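Local atomic coordinates of N-acetylmuramoyl-l-alanine amidase (Bartonella henselae, PDB entry 3NE8), a protein that probably hydrolyses the amide bond between N-acetylmuramic acid and L-alanine in peptidoglycan, a zinc-dependent step of cell-wall remodelling during bacterial division. Residues H48-L53 and Q71-D76; N154-L159 and I164-N169. All coordinates share one frame; numbering follows the deposited sequence.

Overall arrangement
Contacts 1 and 2 illustrate how an alpha/beta enzyme is packed near opposite edges of its central mixed sheet. Contact 1 (48-53 with 71-76) lies at the outermost strand 49-53, whereas contact 2 (154-159 with 164-169) lies beside strands 94-99 and 170-174, the latter being the other outermost strand. Their centres are 24 Å apart and their nearest atoms about 12 Å, so they do not touch; each centre is 14 Å from that of the chain. The zinc ion is held by His13, Glu28, His82, Asp84 and Glu115, none of which takes part in either contact. Strand 77-82, which follows 71-76 directly, ends at the zinc ligand His82.

Contact 1 (H48-L53 and Q71-D76); sequences HTIVAL and QEFDAD
A beta-alpha-beta crossover, running from strand 49-53 through helix 63-72 to the parallel strand 77-82, is where Phe73 meets Ala52 and Ile50. Phe73 lies within the Schellman motif that closes the helix, in which Asp74 takes a positive phi and Asp74 N returns to Gln71 O at 3.0 Å. With CG turned opposite the backbone N (chi1 -164°), the Phe73 ring extends to the strand. Ala52 CB sits over one of its faces, 3.7 Å from the ring centroid and 17° off the normal, a clear CH-pi contact displaced slightly to the rim; the closest ring atom is Phe73 CE1, 3.6 Å from Ala52 CB. Ile50 comes from another direction: its CG2 branch reaches the ring edge, near the ring plane, at 3.8 Å from Phe73 CZ. One methyl above and one beside thus meet the outer part of the same ring. Arg6, from the intervening strand 5-11, makes a cation-pi contact with Phe73, and Arg6 NE also hydrogen-bonds to Phe73 O. No hydrogen bond joins 48-53 to 71-76, which implies that dispersion and CH-pi attraction carry their direct association, while both segments have polar ties to strand 5-11: 48-53 to Phe5, Val7 and Leu9, 71-76 to Arg6.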
ATOM      1  N   HIS A  48       4.173  18.323   9.263  1.00 38.26           N
ATOM      2  CA  HIS A  48       3.055  17.451   9.602  1.00 36.91           C
ATOM      3  C   HIS A  48       3.427  16.059  10.122  1.00 25.58           C
ATOM      4  O   HIS A  48       2.663  15.115   9.925  1.00 27.84           O
ATOM      5  CB  HIS A  48       2.117  17.305   8.398  1.00 41.51           C
ATOM      6  CG  HIS A  48       1.668  18.609   7.814  1.00 48.61           C
ATOM      7  ND1 HIS A  48       2.043  19.028   6.556  1.00 51.45           N
ATOM      8  CD2 HIS A  48       0.876  19.585   8.316  1.00 51.78           C
ATOM      9  CE1 HIS A  48       1.499  20.208   6.307  1.00 53.54           C
ATOM     10  NE2 HIS A  48       0.787  20.569   7.359  1.00 54.13           N
ATOM     11  N   THR A  49       4.586  15.917  10.767  1.00 20.89           N
ATOM     12  CA  THR A  49       4.876  14.688  11.505  1.00 18.68           C
ATOM     13  C   THR A  49       5.182  14.995  12.964  1.00 18.62           C
ATOM     14  O   THR A  49       6.058  15.804  13.261  1.00 25.82           O
ATOM     15  CB  THR A  49       6.070  13.912  10.923  1.00 20.84           C
ATOM     16  OG1 THR A  49       5.870  13.697   9.518  1.00 24.60           O
ATOM     17  CG2 THR A  49       6.207  12.577  11.632  1.00 20.52           C
ATOM     18  N   ILE A  50       4.462  14.339  13.872  1.00 12.40           N
ATOM     19  CA  ILE A  50       4.716  14.470  15.302  1.00 12.87           C
ATOM     20  C   ILE A  50       5.371  13.183  15.779  1.00 12.93           C
ATOM     21  O   ILE A  50       4.871  12.090  15.513  1.00 12.95           O
ATOM     22  CB  ILE A  50       3.417  14.719  16.068  1.00 15.03           C
ATOM     23  CG1 ILE A  50       2.770  16.022  15.594  1.00 22.36           C
ATOM     24  CG2 ILE A  50       3.679  14.784  17.565  1.00 16.32           C
ATOM     25  CD1 ILE A  50       1.508  16.361  16.337  1.00 27.41           C
ATOM     26  N   VAL A  51       6.498  13.318  16.466  1.00 10.92           N
ATOM     27  CA  VAL A  51       7.341  12.178  16.794  1.00 10.72           C
ATOM     28  C   VAL A  51       7.510  12.036  18.290  1.00 11.40           C
ATOM     29  O   VAL A  51       7.692  13.029  18.993  1.00 11.99           O
ATOM     30  CB  VAL A  51       8.752  12.377  16.219  1.00 12.13           C
ATOM     31  CG1 VAL A  51       9.636  11.163  16.503  1.00 14.77           C
ATOM     32  CG2 VAL A  51       8.684  12.662  14.734  1.00 16.92           C
ATOM     33  N   ALA A  52       7.472  10.806  18.780  1.00  9.20           N
ATOM     34  CA  ALA A  52       7.863  10.517  20.152  1.00 10.37           C
ATOM     35  C   ALA A  52       8.775   9.302  20.143  1.00  8.94           C
ATOM     36  O   ALA A  52       8.695   8.461  19.244  1.00  9.40           O
ATOM     37  CB  ALA A  52       6.649  10.265  21.031  1.00 12.93           C
ATOM     38  N   LEU A  53       9.656   9.224  21.130  1.00  9.53           N
ATOM     39  CA  LEU A  53      10.515   8.067  21.334  1.00  8.34           C
ATOM     40  C   LEU A  53      10.037   7.270  22.554  1.00  8.92           C
ATOM     41  O   LEU A  53       9.571   7.860  23.537  1.00 10.18           O
ATOM     42  CB  LEU A  53      11.967   8.516  21.542  1.00  9.23           C
ATOM     43  CG  LEU A  53      12.843   8.653  20.297  1.00 10.56           C
ATOM     44  CD1 LEU A  53      12.256   9.624  19.267  1.00 10.37           C
ATOM     45  CD2 LEU A  53      14.257   9.074  20.678  1.00 11.66           C
ATOM     46  N   GLN A  71       0.783   2.815  21.687  1.00 10.25           N
ATOM     47  CA  GLN A  71      -0.670   2.886  21.785  1.00 11.79           C
ATOM     48  C   GLN A  71      -1.134   4.106  22.573  1.00 12.23           C
ATOM     49  O   GLN A  71      -2.094   4.765  22.190  1.00 13.71           O
ATOM     50  CB  GLN A  71      -1.218   1.605  22.408  1.00 12.49           C
ATOM     51  CG  GLN A  71      -0.974   0.376  21.553  1.00 12.66           C
ATOM     52  CD  GLN A  71      -1.352  -0.896  22.260  1.00 13.83           C
ATOM     53  OE1 GLN A  71      -0.980  -1.111  23.412  1.00 16.62           O
ATOM     54  NE2 GLN A  71      -2.102  -1.750  21.578  1.00 15.99           N
ATOM     55  N   GLU A  72      -0.461   4.406  23.676  1.00 12.49           N
ATOM     56  CA  GLU A  72      -0.804   5.567  24.493  0.57 13.10           C
ATOM     57  C   GLU A  72      -0.674   6.870  23.709  1.00 13.26           C
ATOM     58  O   GLU A  72      -1.404   7.836  23.958  1.00 15.79           O
ATOM     59  CB  GLU A  72       0.071   5.609  25.749  0.57 15.98           C
ATOM     60  CG  GLU A  72      -0.254   4.509  26.749  0.57 21.83           C
ATOM     61  CD  GLU A  72       0.754   4.416  27.884  0.57 28.32           C
ATOM     62  OE1 GLU A  72       0.401   3.848  28.938  0.57 32.11           O
ATOM     63  OE2 GLU A  72       1.895   4.903  27.724  0.57 27.72           O
ATOM     64  N   PHE A  73       0.259   6.893  22.758  1.00 11.90           N
ATOM     65  CA  PHE A  73       0.510   8.073  21.931  1.00 10.68           C
ATOM     66  C   PHE A  73      -0.486   8.167  20.771  1.00 11.08           C
ATOM     67  O   PHE A  73      -0.451   9.132  20.003  1.00 13.15           O
ATOM     68  CB  PHE A  73       1.941   8.003  21.367  1.00 11.98           C
ATOM     69  CG  PHE A  73       2.464   9.310  20.819  1.00 11.21           C
ATOM     70  CD1 PHE A  73       2.752  10.358  21.672  1.00 12.77           C
ATOM     71  CD2 PHE A  73       2.721   9.469  19.466  1.00 12.33           C
ATOM     72  CE1 PHE A  73       3.250  11.564  21.182  1.00 13.27           C
ATOM     73  CE2 PHE A  73       3.232  10.663  18.976  1.00 12.46           C
ATOM     74  CZ  PHE A  73       3.494  11.709  19.835  1.00 15.81           C
ATOM     75  N   ASP A  74      -1.348   7.166  20.604  1.00 11.82           N
ATOM     76  CA  ASP A  74      -2.208   7.093  19.422  1.00 11.50           C
ATOM     77  C   ASP A  74      -1.366   7.136  18.148  1.00 11.83           C
ATOM     78  O   ASP A  74      -1.677   7.853  17.196  1.00 12.24           O
ATOM     79  CB  ASP A  74      -3.265   8.205  19.432  1.00 13.36           C
ATOM     80  CG  ASP A  74      -4.356   7.965  20.456  1.00 16.33           C
ATOM     81  OD1 ASP A  74      -4.556   6.798  20.862  1.00 19.21           O
ATOM     82  OD2 ASP A  74      -5.016   8.941  20.857  1.00 20.23           O
ATOM     83  N   ALA A  75      -0.280   6.376  18.142  1.00 11.04           N
ATOM     84  CA  ALA A  75       0.626   6.347  17.001  1.00 11.29           C
ATOM     85  C   ALA A  75      -0.061   5.844  15.744  1.00  9.85           C
ATOM     86  O   ALA A  75      -0.875   4.926  15.801  1.00 12.36           O
ATOM     87  CB  ALA A  75       1.830   5.463  17.299  1.00 10.54           C
ATOM     88  N   ASP A  76       0.291   6.451  14.612  1.00  9.18           N
ATOM     89  CA  ASP A  76      -0.081   5.950  13.293  1.00  9.85           C
ATOM     90  C   ASP A  76       0.944   4.973  12.729  1.00 10.48           C
ATOM     91  O   ASP A  76       0.681   4.287  11.740  1.00 10.97           O
ATOM     92  CB  ASP A  76      -0.242   7.123  12.330  1.00 11.73           C
ATOM     93  CG  ASP A  76      -1.332   8.077  12.756  1.00 13.36           C
ATOM     94  OD1 ASP A  76      -2.477   7.610  12.964  1.00 15.24           O
ATOM     95  OD2 ASP A  76      -1.052   9.291  12.881  1.00 13.85           O
TER

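Contact 2 (N154-L159 and I164-N169); sequences NVVSNL and INLINN
Leu166 reaches back from the short strand 166-167 to Val156 and Leu159, two residues one turn apart near the end of helix 135-161. Its forked tip divides between them. Leu166 CD1 takes the Val156 side, 3.7 Å from Val156 O and 4.1 Å from Val156 CG1, while Leu166 CD2 lies 3.8 Å from Leu159 CD1 and 4.0 Å from Leu159 CB. The bump of one leucine therefore fills the shallow hollow between Val156 and Leu159.

Leu159 repeats the theme in reverse, wedging between Ile164 and Leu166, whose CB atoms both face the helix while that of Asn165 faces away. With Leu159 CG opposite the carbonyl carbon (chi1 -71°), the two methyls of Leu159 are carried toward different neighbours: CD1 meets Leu166, and Leu159 CD2 packs 3.6 Å from Ile164 CD1. A backbone hydrogen bond closes the turn between helix and strand, Ile164 N donating to Leu159 O at 3.0 Å with a fairly straight N-H...O angle of 160°.

The interlocked leucines are set into a larger layer. Leu159 also touches Ala94 of strand 94-99 and Ser215 of helix 206-227, Val156 rests on Val96 and on Pro170 of strand 170-174, and backbone hydrogen bonds of Asn165 and Ile167 with Ala94 tie the returning chain to the sheet.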
ATOM      1  N   ASN A 154       7.747   0.126   1.169  1.00 12.82           N
ATOM      2  CA  ASN A 154       8.186   1.444   0.756  1.00 15.46           C
ATOM      3  C   ASN A 154       9.575   1.774   1.285  1.00 12.94           C
ATOM      4  O   ASN A 154      10.385   2.369   0.574  1.00 13.98           O
ATOM      5  CB  ASN A 154       7.191   2.520   1.166  1.00 22.69           C
ATOM      6  CG  ASN A 154       7.269   3.736   0.265  1.00 24.41           C
ATOM      7  OD1 ASN A 154       7.418   3.609  -0.954  1.00 32.03           O
ATOM      8  ND2 ASN A 154       7.169   4.915   0.855  1.00 26.27           N
ATOM      9  N   VAL A 155       9.849   1.384   2.525  1.00 11.88           N
ATOM     10  CA  VAL A 155      11.159   1.640   3.103  1.00 10.68           C
ATOM     11  C   VAL A 155      12.251   0.979   2.272  1.00 11.54           C
ATOM     12  O   VAL A 155      13.243   1.614   1.922  1.00 12.07           O
ATOM     13  CB  VAL A 155      11.232   1.161   4.564  1.00 10.84           C
ATOM     14  CG1 VAL A 155      12.670   1.132   5.035  1.00 13.04           C
ATOM     15  CG2 VAL A 155      10.399   2.072   5.474  1.00 12.11           C
ATOM     16  N   VAL A 156      12.049  -0.289   1.942  1.00 11.48           N
ATOM     17  CA  VAL A 156      12.998  -1.020   1.115  1.00 13.15           C
ATOM     18  C   VAL A 156      13.184  -0.344  -0.242  1.00 12.93           C
ATOM     19  O   VAL A 156      14.308  -0.146  -0.690  1.00 14.64           O
ATOM     20  CB  VAL A 156      12.542  -2.477   0.917  1.00 16.11           C
ATOM     21  CG1 VAL A 156      13.310  -3.129  -0.228  1.00 17.24           C
ATOM     22  CG2 VAL A 156      12.691  -3.259   2.216  1.00 16.85           C
ATOM     23  N   SER A 157      12.078   0.024  -0.880  1.00 13.93           N
ATOM     24  CA  SER A 157      12.136   0.683  -2.185  1.00 14.54           C
ATOM     25  C   SER A 157      12.984   1.955  -2.134  1.00 15.18           C
ATOM     26  O   SER A 157      13.842   2.175  -2.986  1.00 15.79           O
ATOM     27  CB  SER A 157      10.722   1.017  -2.664  1.00 17.06           C
ATOM     28  OG  SER A 157      10.750   1.674  -3.923  1.00 23.35           O
ATOM     29  N   ASN A 158      12.743   2.799  -1.140  1.00 14.05           N
ATOM     30  CA  ASN A 158      13.465   4.063  -1.046  1.00 14.02           C
ATOM     31  C   ASN A 158      14.915   3.923  -0.594  1.00 13.94           C
ATOM     32  O   ASN A 158      15.775   4.682  -1.031  1.00 16.00           O
ATOM     33  CB  ASN A 158      12.704   5.061  -0.177  1.00 14.37           C
ATOM     34  CG  ASN A 158      11.479   5.599  -0.876  1.00 14.96           C
ATOM     35  OD1 ASN A 158      11.519   5.894  -2.075  1.00 18.38           O
ATOM     36  ND2 ASN A 158      10.388   5.727  -0.146  1.00 14.90           N
ATOM     37  N   LEU A 159      15.195   2.942   0.256  1.00 13.17           N
ATOM     38  CA  LEU A 159      16.589   2.682   0.620  1.00 12.86           C
ATOM     39  C   LEU A 159      17.368   2.302  -0.631  1.00 16.16           C
ATOM     40  O   LEU A 159      18.491   2.760  -0.838  1.00 16.71           O
ATOM     41  CB  LEU A 159      16.703   1.585   1.674  1.00 12.97           C
ATOM     42  CG  LEU A 159      16.223   1.955   3.075  1.00 11.45           C
ATOM     43  CD1 LEU A 159      16.256   0.718   3.953  1.00 13.70           C
ATOM     44  CD2 LEU A 159      17.079   3.057   3.654  1.00 14.29           C
ATOM     45  N   ILE A 164      21.496   2.765  -0.506  1.00 20.14           N
ATOM     46  CA  ILE A 164      21.848   2.240   0.804  1.00 17.45           C
ATOM     47  C   ILE A 164      21.804   0.727   0.704  1.00 16.30           C
ATOM     48  O   ILE A 164      20.821   0.163   0.221  1.00 18.61           O
ATOM     49  CB  ILE A 164      20.862   2.736   1.861  1.00 17.81           C
ATOM     50  CG1 ILE A 164      21.028   4.248   2.014  1.00 24.36           C
ATOM     51  CG2 ILE A 164      21.081   2.016   3.186  1.00 16.85           C
ATOM     52  CD1 ILE A 164      20.036   4.886   2.903  1.00 25.90           C
ATOM     53  N   ASN A 165      22.872   0.063   1.128  1.00 15.38           N
ATOM     54  CA  ASN A 165      22.963  -1.374   0.917  1.00 14.90           C
ATOM     55  C   ASN A 165      21.944  -2.152   1.728  1.00 13.65           C
ATOM     56  O   ASN A 165      21.809  -1.949   2.941  1.00 13.68           O
ATOM     57  CB  ASN A 165      24.367  -1.894   1.216  1.00 16.11           C
ATOM     58  CG  ASN A 165      24.498  -3.368   0.922  1.00 16.99           C
ATOM     59  OD1 ASN A 165      24.240  -3.809  -0.198  1.00 19.78           O
ATOM     60  ND2 ASN A 165      24.869  -4.149   1.930  1.00 17.86           N
ATOM     61  N   LEU A 166      21.236  -3.042   1.042  1.00 15.48           N
ATOM     62  CA  LEU A 166      20.207  -3.882   1.634  1.00 15.57           C
ATOM     63  C   LEU A 166      20.684  -5.322   1.653  1.00 15.95           C
ATOM     64  O   LEU A 166      21.407  -5.750   0.757  1.00 16.73           O
ATOM     65  CB  LEU A 166      18.926  -3.800   0.807  1.00 16.56           C
ATOM     66  CG  LEU A 166      18.166  -2.475   0.821  1.00 18.02           C
ATOM     67  CD1 LEU A 166      17.350  -2.302  -0.444  1.00 19.36           C
ATOM     68  CD2 LEU A 166      17.269  -2.407   2.041  1.00 18.15           C
ATOM     69  N   ILE A 167      20.288  -6.069   2.677  1.00 14.75           N
ATOM     70  CA  ILE A 167      20.518  -7.507   2.698  1.00 16.25           C
ATOM     71  C   ILE A 167      19.701  -8.166   1.597  1.00 17.94           C
ATOM     72  O   ILE A 167      18.716  -7.601   1.135  1.00 16.64           O
ATOM     73  CB  ILE A 167      20.105  -8.109   4.055  1.00 16.48           C
ATOM     74  CG1 ILE A 167      20.632  -9.535   4.203  1.00 22.38           C
ATOM     75  CG2 ILE A 167      18.586  -8.064   4.238  1.00 15.82           C
ATOM     76  CD1 ILE A 167      20.450 -10.097   5.596  1.00 24.18           C
ATOM     77  N   ASN A 168      20.119  -9.345   1.145  1.00 19.29           N
ATOM     78  CA  ASN A 168      19.306 -10.148   0.246  0.55 21.84           C
ATOM     79  C   ASN A 168      17.952 -10.399   0.893  1.00 17.85           C
ATOM     80  O   ASN A 168      17.903 -10.676   2.087  1.00 20.39           O
ATOM     81  CB  ASN A 168      20.007 -11.480  -0.022  0.55 26.27           C
ATOM     82  CG  ASN A 168      19.111 -12.480  -0.712  0.55 28.01           C
ATOM     83  OD1 ASN A 168      18.759 -12.311  -1.875  0.55 25.49           O
ATOM     84  ND2 ASN A 168      18.738 -13.535   0.004  0.55 31.96           N
ATOM     85  N   ASN A 169      16.872 -10.332   0.123  1.00 17.41           N
ATOM     86  CA  ASN A 169      15.529 -10.487   0.689  1.00 19.39           C
ATOM     87  C   ASN A 169      15.330  -9.538   1.871  1.00 15.69           C
ATOM     88  O   ASN A 169      15.211  -9.979   3.017  1.00 18.45           O
ATOM     89  CB  ASN A 169      15.292 -11.931   1.146  1.00 22.58           C
ATOM     90  CG  ASN A 169      15.300 -12.915   0.001  1.00 30.54           C
ATOM     91  OD1 ASN A 169      15.709 -14.064   0.158  1.00 35.36           O
ATOM     92  ND2 ASN A 169      14.847 -12.471  -1.161  1.00 26.11           N
TER